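Putative uncharacterized protein (Enterobacter cloacae, PDB 4HFK) acts as the type VI secretion immunity protein Tai4, which binds the amidase effector Tae4 and inhibits it. Local coordinates at the interface of chains A and B and the interface of chains C and A. Sequence-based numbering; all coordinates share one arbitrary frame. Chains: chain A/B, Putative uncharacterized protein; chain C, Putative cytoplasmic protein.

Contact 1: the interface of chains A and B. Residues chain A 9, 17, 21, 44; chain B 81, 84-85, 88.
Two copies of the helical immunity protein Tai4 pack here through helix 79-87 of chain B and the following B:Asn88, set against helices 11-27 and 31-47 of chain A and the loop residue A:Phe9. B:Leu81 and B:Thr84 point at the indole of A:Trp44. B:Leu81 CD1 lies over one face of the indole, offset toward the rim, and is 3.4 Å from A:Trp44 CZ2. CG of B:Leu81 is anti to the backbone N (chi1 173°), which turns the branch toward the ring. The opposite indole face is covered within chain A by A:Asn17 CB. A:Trp44 NE1 donates a hydrogen bond of 2.8 Å to A:Asn21 OD1. The acceptor lies in the ring plane, while the donor stands above the asparagine amide plane. This bent bond may help fix the rotation of the indole. The methyl CG2 of B:Thr84 touches A:Trp44 CZ2 at 3.8 Å and A:Asn17 ND2 at 3.6 Å. A:Phe9 takes A:Trp44 CH2 over the centre of one ring face. A:Phe9 CE2 meets the methyl CD2 of B:Leu85 at 3.8 Å. A:Phe9 CE1 lies 3.4 Å from B:Asn88 ND2, with ring and amide planes 72° apart. B:Asn88 ND2 gives a nearly straight hydrogen bond of 2.8 Å to B:Thr84 O (163° at H). That bond ties the amide to the end of the preceding helix and probably helps keep it beside the phenyl ring.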
# COMPACT_ATOMS: atom_id res chain seq x y z
N PHE A 9 -5.46 14.07 0.72
CA PHE A 9 -4.71 13.52 -0.41
C PHE A 9 -5.20 14.19 -1.69
O PHE A 9 -6.31 14.72 -1.74
CB PHE A 9 -4.94 12.00 -0.52
CG PHE A 9 -4.34 11.20 0.61
CD1 PHE A 9 -3.18 10.47 0.43
CD2 PHE A 9 -4.94 11.19 1.87
CE1 PHE A 9 -2.62 9.74 1.47
CE2 PHE A 9 -4.38 10.46 2.91
CZ PHE A 9 -3.22 9.73 2.71
N ASN A 17 -4.21 5.06 -4.75
CA ASN A 17 -4.43 4.26 -3.55
C ASN A 17 -5.58 3.28 -3.72
O ASN A 17 -5.50 2.14 -3.25
CB ASN A 17 -4.61 5.18 -2.33
CG ASN A 17 -3.36 6.00 -2.03
OD1 ASN A 17 -2.27 5.66 -2.52
ND2 ASN A 17 -3.50 7.08 -1.26
N ASN A 21 -4.74 -0.60 -3.24
CA ASN A 21 -5.49 -1.37 -2.24
C ASN A 21 -6.23 -2.52 -2.91
O ASN A 21 -6.28 -3.63 -2.39
CB ASN A 21 -6.48 -0.48 -1.49
CG ASN A 21 -5.81 0.45 -0.50
OD1 ASN A 21 -6.50 1.13 0.26
ND2 ASN A 21 -4.47 0.49 -0.50
N TRP A 44 -11.43 4.98 -0.67
CA TRP A 44 -10.81 5.81 -1.70
C TRP A 44 -11.81 6.05 -2.83
O TRP A 44 -11.84 7.14 -3.42
CB TRP A 44 -9.54 5.15 -2.26
CG TRP A 44 -8.44 4.93 -1.23
CD1 TRP A 44 -7.97 3.72 -0.77
CD2 TRP A 44 -7.69 5.94 -0.56
NE1 TRP A 44 -6.96 3.94 0.14
CE2 TRP A 44 -6.77 5.29 0.29
CE3 TRP A 44 -7.69 7.34 -0.60
CZ2 TRP A 44 -5.86 5.99 1.11
CZ3 TRP A 44 -6.79 8.04 0.22
CH2 TRP A 44 -5.89 7.36 1.06
N LEU B 81 -6.18 0.59 4.64
CA LEU B 81 -6.33 2.04 4.59
C LEU B 81 -5.42 2.70 5.63
O LEU B 81 -4.64 3.60 5.30
CB LEU B 81 -7.78 2.46 4.80
CG LEU B 81 -8.11 3.96 4.94
CD1 LEU B 81 -7.54 4.79 3.80
CD2 LEU B 81 -9.63 4.15 5.00
N THR B 84 -1.74 3.28 4.78
CA THR B 84 -1.47 4.43 3.92
C THR B 84 -1.54 5.73 4.71
O THR B 84 -0.71 6.62 4.51
CB THR B 84 -2.45 4.50 2.73
OG1 THR B 84 -2.27 3.34 1.90
CG2 THR B 84 -2.19 5.74 1.87
N LEU B 85 -2.52 5.85 5.61
CA LEU B 85 -2.68 7.06 6.41
C LEU B 85 -1.44 7.26 7.29
O LEU B 85 -0.92 8.37 7.43
CB LEU B 85 -3.95 6.98 7.27
CG LEU B 85 -5.27 6.78 6.52
CD1 LEU B 85 -6.44 6.81 7.49
CD2 LEU B 85 -5.44 7.85 5.45
N ASN B 88 1.57 8.62 5.49
CA ASN B 88 1.38 10.03 5.17
C ASN B 88 1.07 10.91 6.37
O ASN B 88 0.62 12.05 6.21
CB ASN B 88 0.27 10.17 4.12
CG ASN B 88 0.68 9.62 2.79
OD1 ASN B 88 1.34 10.31 2.01
ND2 ASN B 88 0.34 8.36 2.53

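Contact 2: the interface of chains A and B. Residues chain A 2-4; chain B 65, 85-86, 88-89.
A:Leu3 and A:Pro4, in the N-terminal segment of chain A, lie along the end of helix 79-87 of chain B and the residues that follow it. Most of the contact is apolar. The pyrrolidine ring of A:Pro4 touches through CG and CD. A:Pro4 CD packs 3.8 Å from B:Ser89 CA, and A:Pro4 CG is 4.0 Å from B:Leu85 CA. A:Leu3 CG is anti to the carbonyl carbon (chi1 -59°). From there CD1 continues the chain. The methyl off that line, A:Leu3 CD2, meets B:Ile86 CG1 at 3.9 Å. More loosely, B:Leu65 CD1 of helix 52-66 is 4.2 Å from A:Leu3 CD2. Backbone oxygens also face carbon atoms. B:Leu85 O is 3.2 Å from A:Pro4 CD, a close contact but not a hydrogen bond. B:Asn88 O lies 3.7 Å from A:Pro4 CG. On the other chain, A:Pro4 O is 3.7 Å from B:Leu85 CD2. Within chain B, B:Ser89 OG donates to B:Ile86 O at 2.7 Å, in the carbonyl plane and on a lone pair. The hydroxyl sits between the backbone N and the carbonyl carbon (chi1 63°), from where it can turn back to the helix end. This bond probably steadies the chain leaving the helix, where A:Pro4 packs. The patch probably helps anchor the N-terminal segment of one Tai4 copy on the other, though the structure alone does not show that this pairing is the biological one.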
# COMPACT_ATOMS: atom_id res chain seq x y z
N THR A 2 -2.41 11.79 15.55
CA THR A 2 -3.58 11.71 14.66
C THR A 2 -3.24 11.38 13.20
O THR A 2 -2.24 11.84 12.64
CB THR A 2 -4.41 13.01 14.73
OG1 THR A 2 -3.58 14.13 14.41
CG2 THR A 2 -5.00 13.20 16.11
N LEU A 3 -4.09 10.56 12.59
CA LEU A 3 -3.93 10.19 11.20
C LEU A 3 -4.53 11.27 10.30
O LEU A 3 -5.48 11.93 10.69
CB LEU A 3 -4.61 8.84 10.95
CG LEU A 3 -4.04 7.71 11.81
CD1 LEU A 3 -4.74 6.37 11.54
CD2 LEU A 3 -2.55 7.58 11.56
N PRO A 4 -3.96 11.45 9.08
CA PRO A 4 -4.50 12.43 8.13
C PRO A 4 -5.88 12.01 7.61
O PRO A 4 -6.18 10.81 7.52
CB PRO A 4 -3.48 12.39 6.98
CG PRO A 4 -2.88 11.02 7.06
CD PRO A 4 -2.79 10.74 8.54
N LEU B 65 1.31 4.10 16.02
CA LEU B 65 0.11 4.52 15.27
C LEU B 65 -0.80 3.36 14.88
O LEU B 65 -2.00 3.55 14.72
CB LEU B 65 0.49 5.35 14.04
CG LEU B 65 1.11 6.72 14.32
CD1 LEU B 65 1.43 7.46 13.02
CD2 LEU B 65 0.20 7.55 15.18
N LEU B 85 -2.52 5.85 5.61
CA LEU B 85 -2.68 7.06 6.41
C LEU B 85 -1.44 7.26 7.29
O LEU B 85 -0.92 8.37 7.43
CB LEU B 85 -3.95 6.98 7.27
CG LEU B 85 -5.27 6.78 6.52
CD1 LEU B 85 -6.44 6.81 7.49
CD2 LEU B 85 -5.44 7.85 5.45
N ILE B 86 -0.96 6.17 7.88
CA ILE B 86 0.27 6.23 8.68
C ILE B 86 1.46 6.71 7.85
O ILE B 86 2.19 7.62 8.27
CB ILE B 86 0.57 4.86 9.31
CG1 ILE B 86 -0.46 4.56 10.41
CG2 ILE B 86 1.97 4.83 9.89
CD1 ILE B 86 -0.36 3.15 10.99
N ASN B 88 1.57 8.62 5.49
CA ASN B 88 1.38 10.03 5.17
C ASN B 88 1.07 10.91 6.37
O ASN B 88 0.62 12.05 6.21
CB ASN B 88 0.27 10.17 4.12
CG ASN B 88 0.68 9.62 2.79
OD1 ASN B 88 1.34 10.31 2.01
ND2 ASN B 88 0.34 8.36 2.53
N SER B 89 1.32 10.39 7.58
CA SER B 89 1.00 11.11 8.80
C SER B 89 2.04 12.18 9.15
O SER B 89 3.20 12.10 8.73
CB SER B 89 0.88 10.13 9.98
OG SER B 89 2.12 9.48 10.22

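Contact 3: the interface of chains C and A. Residues chain C 49, 83, 93-94; chain A 45, 50, 52, 56.
Helix 44-51, strand 82-84 and the loop residues C:Phe93 and C:Arg94 of the effector Tae4 meet helices 31-47 and 52-66 of Tai4 and the loop residue A:Leu50. C:Arg94 makes a dense set of polar contacts. C:Arg94 NH1 and NH2 both donate to the backbone A:Leu50 O, which lies in the guanidinium plane, 2.7 Å from C:Arg94 NH2. C:Arg94 NE donates to A:Leu45 O at 2.8 Å (161° at H). The chain is extended from CG to NE, which carries the guanidinium to both carbonyls. C:Phe93 CE1 lies over the centre of one guanidinium face and should help fix how the guanidinium is turned. The same phenyl ring has C:Phe93 CE1 3.9 Å from A:Leu45 CD1 and crosses that side chain at about a right angle. C:Phe93 CE2 meets the methyl CB of A:Ala52 at 3.6 Å. C:Val83 CG1 presses on A:Ala52 CB at 3.4 Å, a tight contact. C:Asn49 ND2 donates an almost straight hydrogen bond of 3.0 Å to the carboxylate oxygen A:Glu56 OE2 (171° at H). It reaches the anti side, 34° out of the carboxylate plane. The site helps bind the immunity protein to the amidase effector that it inhibits.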
# COMPACT_ATOMS: atom_id res chain seq x y z
N ASN C 49 -20.47 -4.32 -10.72
CA ASN C 49 -19.52 -3.65 -9.84
C ASN C 49 -19.61 -4.13 -8.38
O ASN C 49 -18.62 -4.18 -7.66
CB ASN C 49 -19.63 -2.12 -9.95
CG ASN C 49 -19.10 -1.59 -11.28
OD1 ASN C 49 -18.39 -2.29 -12.00
ND2 ASN C 49 -19.46 -0.36 -11.62
N VAL C 83 -24.10 4.52 -12.37
CA VAL C 83 -24.04 3.41 -13.31
C VAL C 83 -25.47 2.93 -13.48
O VAL C 83 -26.35 3.33 -12.70
CB VAL C 83 -23.18 2.24 -12.79
CG1 VAL C 83 -21.76 2.67 -12.64
CG2 VAL C 83 -23.72 1.73 -11.47
N PHE C 93 -23.47 5.68 -6.64
CA PHE C 93 -22.71 4.78 -5.77
C PHE C 93 -21.90 5.50 -4.68
O PHE C 93 -21.23 4.86 -3.87
CB PHE C 93 -21.80 3.86 -6.59
CG PHE C 93 -20.79 4.58 -7.43
CD1 PHE C 93 -19.50 4.80 -6.94
CD2 PHE C 93 -21.10 5.01 -8.71
CE1 PHE C 93 -18.55 5.46 -7.70
CE2 PHE C 93 -20.15 5.68 -9.50
CZ PHE C 93 -18.87 5.90 -8.99
N ARG C 94 -21.98 6.83 -4.65
CA ARG C 94 -21.27 7.60 -3.63
C ARG C 94 -22.29 8.28 -2.73
O ARG C 94 -23.19 8.97 -3.23
CB ARG C 94 -20.36 8.66 -4.27
CG ARG C 94 -19.27 8.12 -5.19
CD ARG C 94 -18.13 9.14 -5.41
NE ARG C 94 -16.98 8.49 -6.04
CZ ARG C 94 -16.67 8.59 -7.33
NH1 ARG C 94 -17.39 9.35 -8.15
NH2 ARG C 94 -15.61 7.93 -7.80
N LEU A 45 -12.61 5.04 -3.15
CA LEU A 45 -13.62 5.18 -4.20
C LEU A 45 -14.57 6.32 -3.88
O LEU A 45 -14.83 7.18 -4.72
CB LEU A 45 -14.42 3.88 -4.38
CG LEU A 45 -15.58 3.99 -5.39
CD1 LEU A 45 -15.05 4.02 -6.83
CD2 LEU A 45 -16.60 2.85 -5.23
N LEU A 50 -13.88 10.67 -9.76
CA LEU A 50 -13.85 10.07 -11.09
C LEU A 50 -15.10 9.22 -11.36
O LEU A 50 -15.69 8.67 -10.42
CB LEU A 50 -12.58 9.24 -11.28
CG LEU A 50 -11.28 10.04 -11.39
CD1 LEU A 50 -10.08 9.10 -11.42
CD2 LEU A 50 -11.29 10.93 -12.65
N ALA A 52 -17.41 5.99 -12.59
CA ALA A 52 -17.27 4.56 -12.34
C ALA A 52 -16.42 3.86 -13.39
O ALA A 52 -15.60 3.00 -13.07
CB ALA A 52 -18.64 3.92 -12.27
N GLU A 56 -13.74 0.69 -13.44
CA GLU A 56 -14.03 -0.55 -14.16
C GLU A 56 -12.88 -0.89 -15.11
O GLU A 56 -12.39 -2.02 -15.11
CB GLU A 56 -15.34 -0.43 -14.95
CG GLU A 56 -16.56 -0.12 -14.08
CD GLU A 56 -17.80 0.19 -14.91
OE1 GLU A 56 -17.78 -0.05 -16.14
OE2 GLU A 56 -18.79 0.67 -14.32

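Contact 1 and contact 2 belong to one two-fold symmetric interface between the Tai4 copies, so each has a twin with the chains exchanged. Their C-alpha centres are about 9 Å apart, and they share B:Leu85 and B:Asn88. Contact 3 joins Tai4 to Tae4; its C-alpha centre is about 18 Å from that of contact 1 and about 26 Å from that of contact 2. Helix 31-47 of chain A serves both contact 1 and contact 3, through the neighbouring residues A:Trp44 and A:Leu45. If the Tai4 pair is biological, one chain could hold its twin and an effector at once, consistent with the deposited two-plus-two assembly.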